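Local atomic coordinates of lumazine-binding protein (Silicibacter pomeroyi DSS-3, PDB entry 3FKA), a protein that is of unknown function but has an NTF2-like fold of the putative lumazine-binding family, and so may bind a small molecule in a pocket. Residues A38-H43 / K115-R120; A73-S78 / H87-W92; G81-L86 / T102-E107; R32-K37 / W110-K115. One frame throughout, in Å; residues are numbered along the deposited sequence.

Contact 1 (A38-H43 / K115-R120); sequences ASEVGH and KVYRIR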
# COMPACT_ATOMS: atom_id res chain seq x y z
N ALA B 38 -10.93 -20.10 6.06
CA ALA B 38 -9.73 -19.35 5.74
C ALA B 38 -8.64 -20.27 5.19
O ALA B 38 -8.61 -21.47 5.49
CB ALA B 38 -9.18 -18.63 6.96
N SER B 39 -7.76 -19.69 4.40
CA SER B 39 -6.63 -20.39 3.80
C SER B 39 -5.30 -19.74 4.16
O SER B 39 -5.26 -18.55 4.44
CB SER B 39 -6.77 -20.35 2.29
OG SER B 39 -6.76 -18.98 1.84
N GLU B 40 -4.24 -20.55 4.23
CA GLU B 40 -2.85 -20.09 4.42
C GLU B 40 -2.14 -20.70 3.23
O GLU B 40 -2.05 -21.93 3.13
CB GLU B 40 -2.21 -20.53 5.70
CG GLU B 40 -0.74 -20.09 5.74
CD GLU B 40 0.04 -20.70 6.84
OE1 GLU B 40 0.10 -21.94 6.89
OE2 GLU B 40 0.63 -19.95 7.60
N VAL B 41 -1.60 -19.85 2.36
CA VAL B 41 -1.00 -20.29 1.10
C VAL B 41 0.37 -19.70 0.80
O VAL B 41 0.58 -18.51 0.96
CB VAL B 41 -1.93 -19.91 -0.08
CG1 VAL B 41 -1.45 -20.50 -1.39
CG2 VAL B 41 -3.38 -20.35 0.20
N GLY B 42 1.28 -20.52 0.32
CA GLY B 42 2.60 -20.02 -0.07
C GLY B 42 3.44 -21.18 -0.53
O GLY B 42 2.93 -22.31 -0.59
N HIS B 43 4.67 -20.87 -0.92
CA HIS B 43 5.64 -21.88 -1.31
C HIS B 43 6.45 -22.23 -0.07
O HIS B 43 6.92 -21.34 0.65
CB HIS B 43 6.55 -21.47 -2.46
CG HIS B 43 5.84 -21.43 -3.77
ND1 HIS B 43 5.62 -20.26 -4.46
CD2 HIS B 43 5.25 -22.41 -4.48
CE1 HIS B 43 4.93 -20.53 -5.56
NE2 HIS B 43 4.71 -21.83 -5.60
N LYS B 115 -4.44 -15.71 4.20
CA LYS B 115 -3.06 -15.31 4.41
C LYS B 115 -2.20 -15.92 3.32
O LYS B 115 -2.24 -17.13 3.13
CB LYS B 115 -2.51 -15.80 5.74
CG LYS B 115 -1.09 -15.25 6.09
CD LYS B 115 -0.30 -16.21 6.99
CE LYS B 115 -1.06 -16.66 8.22
NZ LYS B 115 -0.24 -17.61 9.01
N VAL B 116 -1.46 -15.09 2.58
CA VAL B 116 -0.49 -15.60 1.59
C VAL B 116 0.83 -15.15 2.18
O VAL B 116 0.89 -14.11 2.86
CB VAL B 116 -0.64 -15.15 0.12
CG1 VAL B 116 -1.95 -15.68 -0.47
CG2 VAL B 116 -0.52 -13.64 -0.03
N TYR B 117 1.87 -15.97 1.99
CA TYR B 117 3.17 -15.65 2.54
C TYR B 117 4.31 -16.07 1.63
O TYR B 117 4.14 -16.89 0.69
CB TYR B 117 3.36 -16.37 3.90
CG TYR B 117 3.44 -17.88 3.73
CD1 TYR B 117 4.66 -18.52 3.42
CD2 TYR B 117 2.30 -18.67 3.79
CE1 TYR B 117 4.73 -19.88 3.19
CE2 TYR B 117 2.38 -20.06 3.58
CZ TYR B 117 3.59 -20.65 3.28
OH TYR B 117 3.66 -22.02 3.08
N ARG B 118 5.46 -15.48 1.89
CA ARG B 118 6.68 -15.90 1.21
C ARG B 118 7.75 -15.89 2.30
O ARG B 118 7.72 -15.06 3.21
CB ARG B 118 7.05 -15.08 -0.03
CG ARG B 118 7.55 -13.66 0.14
CD ARG B 118 9.02 -13.53 0.63
NE ARG B 118 9.42 -12.13 0.70
CZ ARG B 118 10.33 -11.53 -0.07
NH1 ARG B 118 11.02 -12.15 -1.02
NH2 ARG B 118 10.56 -10.24 0.14
N ILE B 119 8.68 -16.83 2.20
CA ILE B 119 9.77 -16.92 3.15
C ILE B 119 10.95 -16.18 2.56
O ILE B 119 11.32 -16.41 1.41
CB ILE B 119 10.17 -18.38 3.43
CG1 ILE B 119 8.99 -19.14 4.03
CG2 ILE B 119 11.40 -18.40 4.36
CD1 ILE B 119 9.15 -20.63 4.10
N ARG B 120 11.56 -15.29 3.34
CA ARG B 120 12.73 -14.55 2.86
C ARG B 120 13.97 -15.41 2.91
O ARG B 120 14.87 -15.17 2.11
CB ARG B 120 12.96 -13.31 3.69
CG ARG B 120 11.90 -12.31 3.51
CD ARG B 120 12.27 -11.11 4.29
NE ARG B 120 11.33 -10.03 4.07
CZ ARG B 120 11.34 -8.88 4.73
NH1 ARG B 120 12.26 -8.63 5.67
NH2 ARG B 120 10.43 -7.96 4.44
OXT ARG B 120 14.07 -16.33 3.73
O HOH W 1 0.90 -22.88 3.41
O HOH W 2 5.58 -18.14 -1.18
O HOH W 3 8.01 -18.84 0.16
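Tyr117, Lys115 and Glu40 bury the most area where strands 38-44 and 109-119 run side by side in parallel, the axes of the two segments 4.7 Å apart at closest approach. Tyr117 carries its ring back over the neighbouring strand. With CG in the crowded position between the backbone N and the carbonyl carbon (chi1 68°), the ring lies across Gly42, whose CA sits over one face, 3.8 Å from the centroid. Tyr117 OH is 2.9 Å from a water oxygen lying in the ring plane, and that water donates to Glu40 O.

Lys115 and Glu40 share this face and lie alongside each other, pointing the same way. Both start with CG anti to the backbone N; Glu40 stays extended beyond CG, whereas Lys115 bends at chi3 (-51°), which brings NZ to 2.9 Å from Glu40 OE2. This salt bridge meets the carboxylate from above its plane. Glu40 OE1 is held by Asn51 and an unidentified molecule, probably from the crystallisation liquor, and Glu40 CG rests 3.8 Å from Tyr117 CE2.

The main chains are joined by Lys115 N to Ser39 O, by Val41 N to Lys115 O at 2.9 Å and by Tyr117 N to Val41 O at 3.0 Å. Farther along, separate waters link His43 N to Tyr117 O and His43 O to Ile119 N. The carboxylate is thus gripped through both oxygens, and the adjacent ammonium probably keeps it ionised where the bound molecule may mark the pocket of this NTF2-like fold.

Contact 2 (A73-S78 / H87-W92); sequences AISSVS and HVENDW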
# COMPACT_ATOMS: atom_id res chain seq x y z
N ALA B 73 6.24 -6.87 12.58
CA ALA B 73 6.04 -5.47 12.21
C ALA B 73 4.93 -5.36 11.19
O ALA B 73 4.76 -6.26 10.39
CB ALA B 73 7.33 -4.89 11.64
N ILE B 74 4.17 -4.27 11.24
CA ILE B 74 3.12 -4.00 10.27
C ILE B 74 3.77 -3.09 9.24
O ILE B 74 4.10 -1.95 9.56
CB ILE B 74 1.89 -3.35 10.90
CG1 ILE B 74 1.20 -4.35 11.82
CG2 ILE B 74 0.89 -2.93 9.84
CD1 ILE B 74 0.10 -3.75 12.71
N SER B 75 3.98 -3.62 8.04
CA SER B 75 4.58 -2.87 6.95
C SER B 75 3.52 -2.06 6.21
O SER B 75 3.84 -1.03 5.65
CB SER B 75 5.34 -3.79 6.01
OG SER B 75 6.47 -4.31 6.69
N SER B 76 2.29 -2.58 6.12
CA SER B 76 1.22 -1.78 5.53
C SER B 76 -0.15 -2.29 5.95
O SER B 76 -0.30 -3.47 6.31
CB SER B 76 1.28 -1.70 4.00
OG SER B 76 0.86 -2.90 3.39
N VAL B 77 -1.10 -1.36 5.94
CA VAL B 77 -2.49 -1.61 6.28
C VAL B 77 -3.31 -0.77 5.31
O VAL B 77 -3.05 0.43 5.20
CB VAL B 77 -2.88 -1.18 7.70
CG1 VAL B 77 -4.36 -1.52 7.95
CG2 VAL B 77 -2.00 -1.83 8.77
N SER B 78 -4.27 -1.39 4.61
CA SER B 78 -5.16 -0.69 3.67
C SER B 78 -6.58 -1.05 4.09
O SER B 78 -6.85 -2.22 4.39
CB SER B 78 -4.91 -1.09 2.21
OG SER B 78 -3.62 -0.70 1.78
N HIS B 87 0.09 -6.08 5.31
CA HIS B 87 1.41 -6.66 5.02
C HIS B 87 2.08 -6.69 6.39
O HIS B 87 2.34 -5.63 6.99
CB HIS B 87 2.23 -5.88 3.98
CG HIS B 87 3.65 -6.34 3.85
ND1 HIS B 87 4.63 -5.55 3.29
CD2 HIS B 87 4.27 -7.48 4.25
CE1 HIS B 87 5.78 -6.21 3.30
NE2 HIS B 87 5.59 -7.38 3.88
N VAL B 88 2.36 -7.90 6.89
CA VAL B 88 2.99 -8.10 8.15
C VAL B 88 4.30 -8.88 7.99
O VAL B 88 4.33 -9.85 7.22
CB VAL B 88 2.08 -8.94 9.14
CG1 VAL B 88 2.73 -9.13 10.53
CG2 VAL B 88 0.68 -8.30 9.29
N GLU B 89 5.35 -8.41 8.65
CA GLU B 89 6.64 -9.09 8.69
C GLU B 89 6.66 -9.85 9.97
O GLU B 89 6.27 -9.31 10.99
CB GLU B 89 7.82 -8.14 8.78
CG GLU B 89 8.06 -7.21 7.64
CD GLU B 89 9.31 -6.35 7.86
OE1 GLU B 89 9.76 -6.20 9.01
OE2 GLU B 89 9.86 -5.82 6.88
N ASN B 90 7.09 -11.11 9.97
CA ASN B 90 7.14 -11.84 11.24
C ASN B 90 8.07 -13.03 11.19
O ASN B 90 8.36 -13.53 10.13
CB ASN B 90 5.74 -12.26 11.70
CG ASN B 90 5.05 -13.19 10.77
OD1 ASN B 90 5.44 -14.33 10.62
ND2 ASN B 90 3.95 -12.74 10.21
N ASP B 91 8.55 -13.42 12.36
CA ASP B 91 9.40 -14.57 12.50
C ASP B 91 8.55 -15.71 13.02
O ASP B 91 7.67 -15.50 13.84
CB ASP B 91 10.54 -14.37 13.49
CG ASP B 91 11.63 -13.48 12.97
OD1 ASP B 91 11.63 -13.19 11.77
OD2 ASP B 91 12.53 -13.11 13.76
N TRP B 92 8.81 -16.90 12.50
CA TRP B 92 8.12 -18.10 12.95
C TRP B 92 9.01 -19.29 12.64
O TRP B 92 9.52 -19.42 11.53
CB TRP B 92 6.75 -18.28 12.29
CG TRP B 92 6.08 -19.57 12.71
CD1 TRP B 92 5.49 -19.83 13.90
CD2 TRP B 92 5.93 -20.77 11.93
NE1 TRP B 92 4.98 -21.11 13.92
CE2 TRP B 92 5.23 -21.70 12.72
CE3 TRP B 92 6.33 -21.14 10.64
CZ2 TRP B 92 4.91 -22.99 12.28
CZ3 TRP B 92 5.99 -22.42 10.18
CH2 TRP B 92 5.31 -23.34 11.00
O HOH W 4 8.49 -5.07 4.72
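The imidazole of His87 lies against Ser75, whose CB stands over one ring face, 3.7 Å from the centroid and displaced toward the rim on the ND1 side. His87 CG is anti to its backbone N (chi1 171°), which carries the ring across to Ser75 on the neighbouring strand. Ser76 OG, in the crowded position between its own N and carbonyl carbon, comes instead to the root of the side chain, 3.3 Å from His87 CB.

Both serines face one residue because the antiparallel pairing is interrupted by a classic beta bulge. Ser75 adopts a nearly helical backbone (psi -33°), and the amides of Ser75 and Ser76 converge on His87 O. Ser75 N lies 2.8 Å from His87 O in the carbonyl plane; Ser76 N, 3.2 Å from the same oxygen, is aligned with a lone pair. His87 N returns a nearly straight bond to Ser76 O. Past the bulge, Ala73 and Glu89 form a hydrogen-bonded pair, with Glu89 N 2.8 Å from Ala73 O.

Glu89 extends beyond CG along the same face as His87, passing Ser75 OG at 3.4 Å from CG. A water bridges Ser75 OG and Glu89 OE2, which is also in a salt bridge to Arg120, and His87 NE2 is bonded to Asp98 of the next strand.

The opposite face, with Ile74 and Val88, packs on helix 4-24 through Thr12 and Val15. Strand 72-80 is the outermost of its chain on this side, yet its residues 76-78 pair antiparallel with a strand of the third subunit, extending the sheet across the interface.

Contact 3 (G81-L86 / T102-E107); sequences GDIAML and TVLLHE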
# COMPACT_ATOMS: atom_id res chain seq x y z
N GLY B 81 -14.01 0.59 3.63
CA GLY B 81 -15.25 0.13 4.28
C GLY B 81 -14.99 -1.02 5.26
O GLY B 81 -14.23 -0.89 6.22
N ASP B 82 -15.61 -2.17 4.98
CA ASP B 82 -15.50 -3.35 5.85
C ASP B 82 -14.43 -4.38 5.41
O ASP B 82 -14.45 -5.52 5.90
CB ASP B 82 -16.89 -3.99 6.07
CG ASP B 82 -17.55 -4.49 4.81
OD1 ASP B 82 -16.93 -4.47 3.74
OD2 ASP B 82 -18.72 -4.93 4.94
N ILE B 83 -13.54 -4.00 4.48
CA ILE B 83 -12.45 -4.88 4.04
C ILE B 83 -11.09 -4.24 4.33
O ILE B 83 -10.95 -3.00 4.32
CB ILE B 83 -12.56 -5.34 2.55
CG1 ILE B 83 -12.59 -4.17 1.57
CG2 ILE B 83 -13.81 -6.24 2.38
CD1 ILE B 83 -12.39 -4.61 0.10
N ALA B 84 -10.11 -5.09 4.62
CA ALA B 84 -8.75 -4.63 4.88
C ALA B 84 -7.75 -5.61 4.33
O ALA B 84 -8.07 -6.81 4.14
CB ALA B 84 -8.49 -4.42 6.37
N MSE B 85 -6.56 -5.11 4.03
CA MSE B 85 -5.49 -5.95 3.56
C MSE B 85 -4.24 -5.43 4.26
O MSE B 85 -4.01 -4.22 4.30
CB MSE B 85 -5.45 -5.89 2.05
CG MSE B 85 -4.55 -6.89 1.47
SE MSE B 85 -4.70 -6.90 -0.47
CE MSE B 85 -4.50 -4.98 -0.86
N LEU B 86 -3.46 -6.35 4.83
CA LEU B 86 -2.29 -6.03 5.64
C LEU B 86 -1.05 -6.75 5.20
O LEU B 86 -1.12 -7.91 4.80
CB LEU B 86 -2.53 -6.49 7.09
CG LEU B 86 -3.54 -5.97 8.15
CD1 LEU B 86 -3.02 -4.75 8.93
CD2 LEU B 86 -4.95 -5.73 7.57
N THR B 102 -5.94 -10.83 4.08
CA THR B 102 -7.19 -10.19 3.63
C THR B 102 -8.06 -10.36 4.88
O THR B 102 -8.03 -11.44 5.51
CB THR B 102 -7.84 -10.78 2.37
OG1 THR B 102 -7.96 -12.20 2.49
CG2 THR B 102 -6.98 -10.45 1.16
N VAL B 103 -8.80 -9.31 5.25
CA VAL B 103 -9.56 -9.30 6.49
C VAL B 103 -10.92 -8.68 6.23
O VAL B 103 -11.02 -7.76 5.40
CB VAL B 103 -8.82 -8.47 7.58
CG1 VAL B 103 -9.37 -8.76 8.98
CG2 VAL B 103 -7.30 -8.74 7.58
N LEU B 104 -11.93 -9.16 6.94
CA LEU B 104 -13.30 -8.67 6.81
C LEU B 104 -13.84 -8.28 8.17
O LEU B 104 -13.67 -9.01 9.14
CB LEU B 104 -14.21 -9.74 6.24
CG LEU B 104 -15.67 -9.39 5.95
CD1 LEU B 104 -15.79 -8.45 4.74
CD2 LEU B 104 -16.50 -10.66 5.73
N LEU B 105 -14.51 -7.13 8.22
CA LEU B 105 -15.18 -6.66 9.42
C LEU B 105 -16.53 -7.34 9.34
O LEU B 105 -17.34 -6.99 8.49
CB LEU B 105 -15.34 -5.14 9.42
CG LEU B 105 -16.18 -4.52 10.56
CD1 LEU B 105 -15.60 -4.81 11.92
CD2 LEU B 105 -16.27 -3.02 10.31
N HIS B 106 -16.79 -8.28 10.25
CA HIS B 106 -18.03 -9.04 10.21
C HIS B 106 -18.59 -9.19 11.61
O HIS B 106 -17.87 -9.59 12.54
CB HIS B 106 -17.76 -10.39 9.56
CG HIS B 106 -18.95 -11.27 9.47
ND1 HIS B 106 -20.04 -10.98 8.68
CD2 HIS B 106 -19.21 -12.47 10.04
CE1 HIS B 106 -20.94 -11.94 8.81
NE2 HIS B 106 -20.46 -12.86 9.63
N GLU B 107 -19.87 -8.87 11.77
CA GLU B 107 -20.54 -8.93 13.07
C GLU B 107 -19.78 -8.14 14.16
O GLU B 107 -19.61 -8.61 15.29
CB GLU B 107 -20.76 -10.39 13.47
CG GLU B 107 -21.65 -11.09 12.48
CD GLU B 107 -21.91 -12.53 12.81
OE1 GLU B 107 -21.24 -13.13 13.68
OE2 GLU B 107 -22.82 -13.05 12.14
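Strands 83-92 and 95-106 meet here as antiparallel neighbours, and the torsions of their apolar side chains decide which branches touch. Ile83 has CG1 in the crowded position between the backbone N and the carbonyl carbon (chi1 59°). This sends the long branch away and turns CG2 toward the partner strand, where it meets Leu104 CD1 at 3.8 Å. Leu104, with CG anti to its backbone N, crosses Ile83 obliquely and bends CD1 back to 3.4 Å from Asp82 O. Selenomethionine Met85 is extended through chi2 and leads away from Thr102.

On the other face, Val103 touches both Ala84 and Leu86. Its CG2, beside the backbone N, meets Leu86 CD2 at 3.8 Å. Leu86 reaches that point with an unusual second torsion of -85°. Ala84 offers its CB alone, 4.2 Å from Val103 CB.

Ala84 and Val103 form a hydrogen-bonded pair. Val103 N lies 2.8 Å from Ala84 O, and Ala84 N 2.9 Å from Val103 O; in each bond the donor stands above the carbonyl plane. The straightest bond is at the open end of the hairpin, where Asp82 precedes strand 83-92: Leu105 N points at Asp82 O (2.8 Å, 175°) in the carbonyl plane. Asp82 CG also occupies the crowded position, and its OD2 accepts from His43 of the second subunit.

Ala84 and Val103 pack against Leu11 of helix 4-24 and Trp110 of strand 109-119. Ile83, Met85 and Leu104 instead meet Tyr117, Met85 and Leu48 of the second subunit, so the hairpin lies between its own helix and that subunit.

Contact 4 (R32-K37 / W110-K115); sequences RIFFGK and WRIVSK. With EDO (1,2-ethanediol), chain R; EDO (1,2-ethanediol), chain Q.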
# COMPACT_ATOMS: atom_id res chain seq x y z
N ARG B 32 -10.67 -18.30 16.63
CA ARG B 32 -11.46 -17.08 16.80
C ARG B 32 -11.13 -16.06 15.72
O ARG B 32 -12.01 -15.52 15.12
CB ARG B 32 -11.20 -16.42 18.16
CG ARG B 32 -11.88 -15.05 18.36
CD ARG B 32 -11.47 -14.40 19.67
NE ARG B 32 -12.03 -13.05 19.77
CZ ARG B 32 -13.28 -12.73 20.17
NH1 ARG B 32 -14.18 -13.65 20.52
NH2 ARG B 32 -13.63 -11.45 20.22
N ILE B 33 -9.84 -15.83 15.48
CA ILE B 33 -9.39 -14.80 14.51
C ILE B 33 -9.35 -15.10 13.01
O ILE B 33 -9.21 -14.17 12.20
CB ILE B 33 -8.02 -14.23 14.97
CG1 ILE B 33 -6.86 -15.22 14.78
CG2 ILE B 33 -8.19 -13.72 16.44
CD1 ILE B 33 -5.51 -14.65 15.19
N PHE B 34 -9.43 -16.39 12.68
CA PHE B 34 -9.48 -16.87 11.31
C PHE B 34 -10.84 -17.51 11.07
O PHE B 34 -11.31 -18.31 11.90
CB PHE B 34 -8.44 -17.95 11.02
CG PHE B 34 -7.05 -17.45 10.83
CD1 PHE B 34 -6.15 -17.37 11.89
CD2 PHE B 34 -6.60 -17.08 9.57
CE1 PHE B 34 -4.86 -16.91 11.71
CE2 PHE B 34 -5.30 -16.62 9.39
CZ PHE B 34 -4.43 -16.54 10.46
N PHE B 35 -11.47 -17.15 9.95
CA PHE B 35 -12.71 -17.77 9.52
C PHE B 35 -12.49 -19.26 9.32
O PHE B 35 -11.39 -19.69 8.96
CB PHE B 35 -13.22 -17.17 8.19
CG PHE B 35 -13.96 -15.88 8.34
CD1 PHE B 35 -15.31 -15.92 8.67
CD2 PHE B 35 -13.37 -14.65 8.12
CE1 PHE B 35 -16.07 -14.74 8.80
CE2 PHE B 35 -14.14 -13.46 8.24
CZ PHE B 35 -15.48 -13.52 8.60
N GLY B 36 -13.55 -20.04 9.52
CA GLY B 36 -13.50 -21.49 9.32
C GLY B 36 -12.95 -21.92 7.98
O GLY B 36 -12.17 -22.85 7.91
N LYS B 37 -13.34 -21.19 6.93
CA LYS B 37 -12.92 -21.46 5.56
C LYS B 37 -11.68 -20.66 5.12
O LYS B 37 -11.37 -20.61 3.92
CB LYS B 37 -14.09 -21.21 4.60
CG LYS B 37 -15.29 -22.11 4.78
CD LYS B 37 -16.31 -21.78 3.70
CE LYS B 37 -17.58 -22.55 3.88
NZ LYS B 37 -18.63 -22.19 2.85
N TRP B 110 -13.07 -7.59 13.20
CA TRP B 110 -12.20 -7.93 12.07
C TRP B 110 -11.75 -9.37 12.20
O TRP B 110 -11.31 -9.77 13.30
CB TRP B 110 -11.02 -6.97 11.99
CG TRP B 110 -11.41 -5.57 11.65
CD1 TRP B 110 -11.68 -4.56 12.52
CD2 TRP B 110 -11.59 -5.04 10.34
NE1 TRP B 110 -12.00 -3.40 11.83
CE2 TRP B 110 -11.96 -3.68 10.49
CE3 TRP B 110 -11.50 -5.58 9.06
CZ2 TRP B 110 -12.21 -2.85 9.39
CZ3 TRP B 110 -11.74 -4.74 7.96
CH2 TRP B 110 -12.08 -3.40 8.14
N ARG B 111 -11.87 -10.15 11.12
CA ARG B 111 -11.53 -11.58 11.16
C ARG B 111 -10.82 -11.91 9.85
O ARG B 111 -11.21 -11.42 8.78
CB ARG B 111 -12.77 -12.41 11.41
CG ARG B 111 -12.51 -13.82 11.86
CD ARG B 111 -13.82 -14.51 12.15
NE ARG B 111 -13.58 -15.83 12.71
CZ ARG B 111 -14.46 -16.83 12.72
NH1 ARG B 111 -15.64 -16.73 12.14
NH2 ARG B 111 -14.10 -17.98 13.27
N ILE B 112 -9.79 -12.73 9.93
CA ILE B 112 -8.94 -13.03 8.79
C ILE B 112 -9.55 -14.03 7.81
O ILE B 112 -9.98 -15.13 8.19
CB ILE B 112 -7.56 -13.52 9.24
CG1 ILE B 112 -6.88 -12.52 10.18
CG2 ILE B 112 -6.70 -13.78 7.98
CD1 ILE B 112 -5.62 -13.08 10.90
N VAL B 113 -9.58 -13.63 6.55
CA VAL B 113 -10.14 -14.41 5.46
C VAL B 113 -9.07 -15.29 4.81
O VAL B 113 -9.34 -16.46 4.50
CB VAL B 113 -10.80 -13.49 4.40
CG1 VAL B 113 -11.26 -14.30 3.14
CG2 VAL B 113 -11.96 -12.73 5.04
N SER B 114 -7.87 -14.75 4.63
CA SER B 114 -6.79 -15.50 4.01
C SER B 114 -5.46 -14.88 4.32
O SER B 114 -5.37 -13.70 4.63
CB SER B 114 -6.97 -15.51 2.48
OG SER B 114 -5.94 -16.27 1.83
N LYS B 115 -4.44 -15.71 4.20
CA LYS B 115 -3.06 -15.31 4.41
C LYS B 115 -2.20 -15.92 3.32
O LYS B 115 -2.24 -17.13 3.13
CB LYS B 115 -2.51 -15.80 5.74
CG LYS B 115 -1.09 -15.25 6.09
CD LYS B 115 -0.30 -16.21 6.99
CE LYS B 115 -1.06 -16.66 8.22
NZ LYS B 115 -0.24 -17.61 9.01
C1 EDO R . -18.08 -18.89 6.97
O1 EDO R . -18.22 -18.27 8.27
C2 EDO R . -16.64 -18.79 6.48
O2 EDO R . -15.79 -19.73 7.13
C1 EDO Q . -14.11 -13.01 16.10
O1 EDO Q . -15.22 -12.69 15.24
C2 EDO Q . -12.82 -12.42 15.56
O2 EDO Q . -13.04 -11.08 15.16
O HOH W 5 -16.29 -19.41 10.60
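Hydrogen bonding joins the end of helix 27-33 to strand 109-119 through one parallel pair, Phe34 with Ile112. Ile112 N donates to Ile33 O at 2.8 Å, and Phe35 N to Ile112 O at 3.1 Å; both bonds are nearly straight and lie in the carbonyl plane. Arg111 NE adds a weak bond to Arg32 O, while its NH2 is bonded to Glu31 O, so the guanidinium sits against the carbonyl end of the helix, whose dipole would probably favour its positive charge.

CH-pi contacts cover one face of each phenylalanine. Arg111, extended from CG to NE, passes over Phe35 with CD directly above the ring centre, 3.8 Å from the centroid. Its guanidinium plane is turned 40° from the ring. Ile112 lies alongside Phe34, CD1 over one ring face at 3.9 Å from the centroid.

Apolar packing completes the fit: Phe34 CE2 touches Ile112 CG2 at 3.5 Å, and Val113 CG2 reaches Phe35 CD2. Of two ethanediols, probably from the crystallisation liquor, one accepts from Lys37 N and the other donates to Trp110 O.

Phe34 is buried, edge-to-face with Phe56 of helix 53-63, whereas Phe35 meets Trp50 of the second subunit. Beyond the paired residues the chain turns a corner at Gly36 and Lys37 into strand 38-44, and strand 109-119 bulges at Val113 and Ser114 opposite Thr102 of strand 95-106.

All four contacts reach one mixed sheet of six strands, in the order 47-52, 38-44, 109-119, 95-106, 83-92, 72-80, with 32-37 docking on strand 109-119. Contacts 1 and 4 occupy successive parts of that strand, share Lys115 and have centres about 14 Å apart; their segments alternate along the chain. Contacts 2 and 3, about 16 Å apart between centres, share strand 83-92 and lie inside the loop that contact 1 closes. Backbone pairing of 102-107 with 110-115 ties contact 3 to contact 4, about 10 Å between centres, while Arg120 and Glu89 bridge contacts 1 and 2. Late and early chain thus meet in one sheet, and each contact also touches the second subunit.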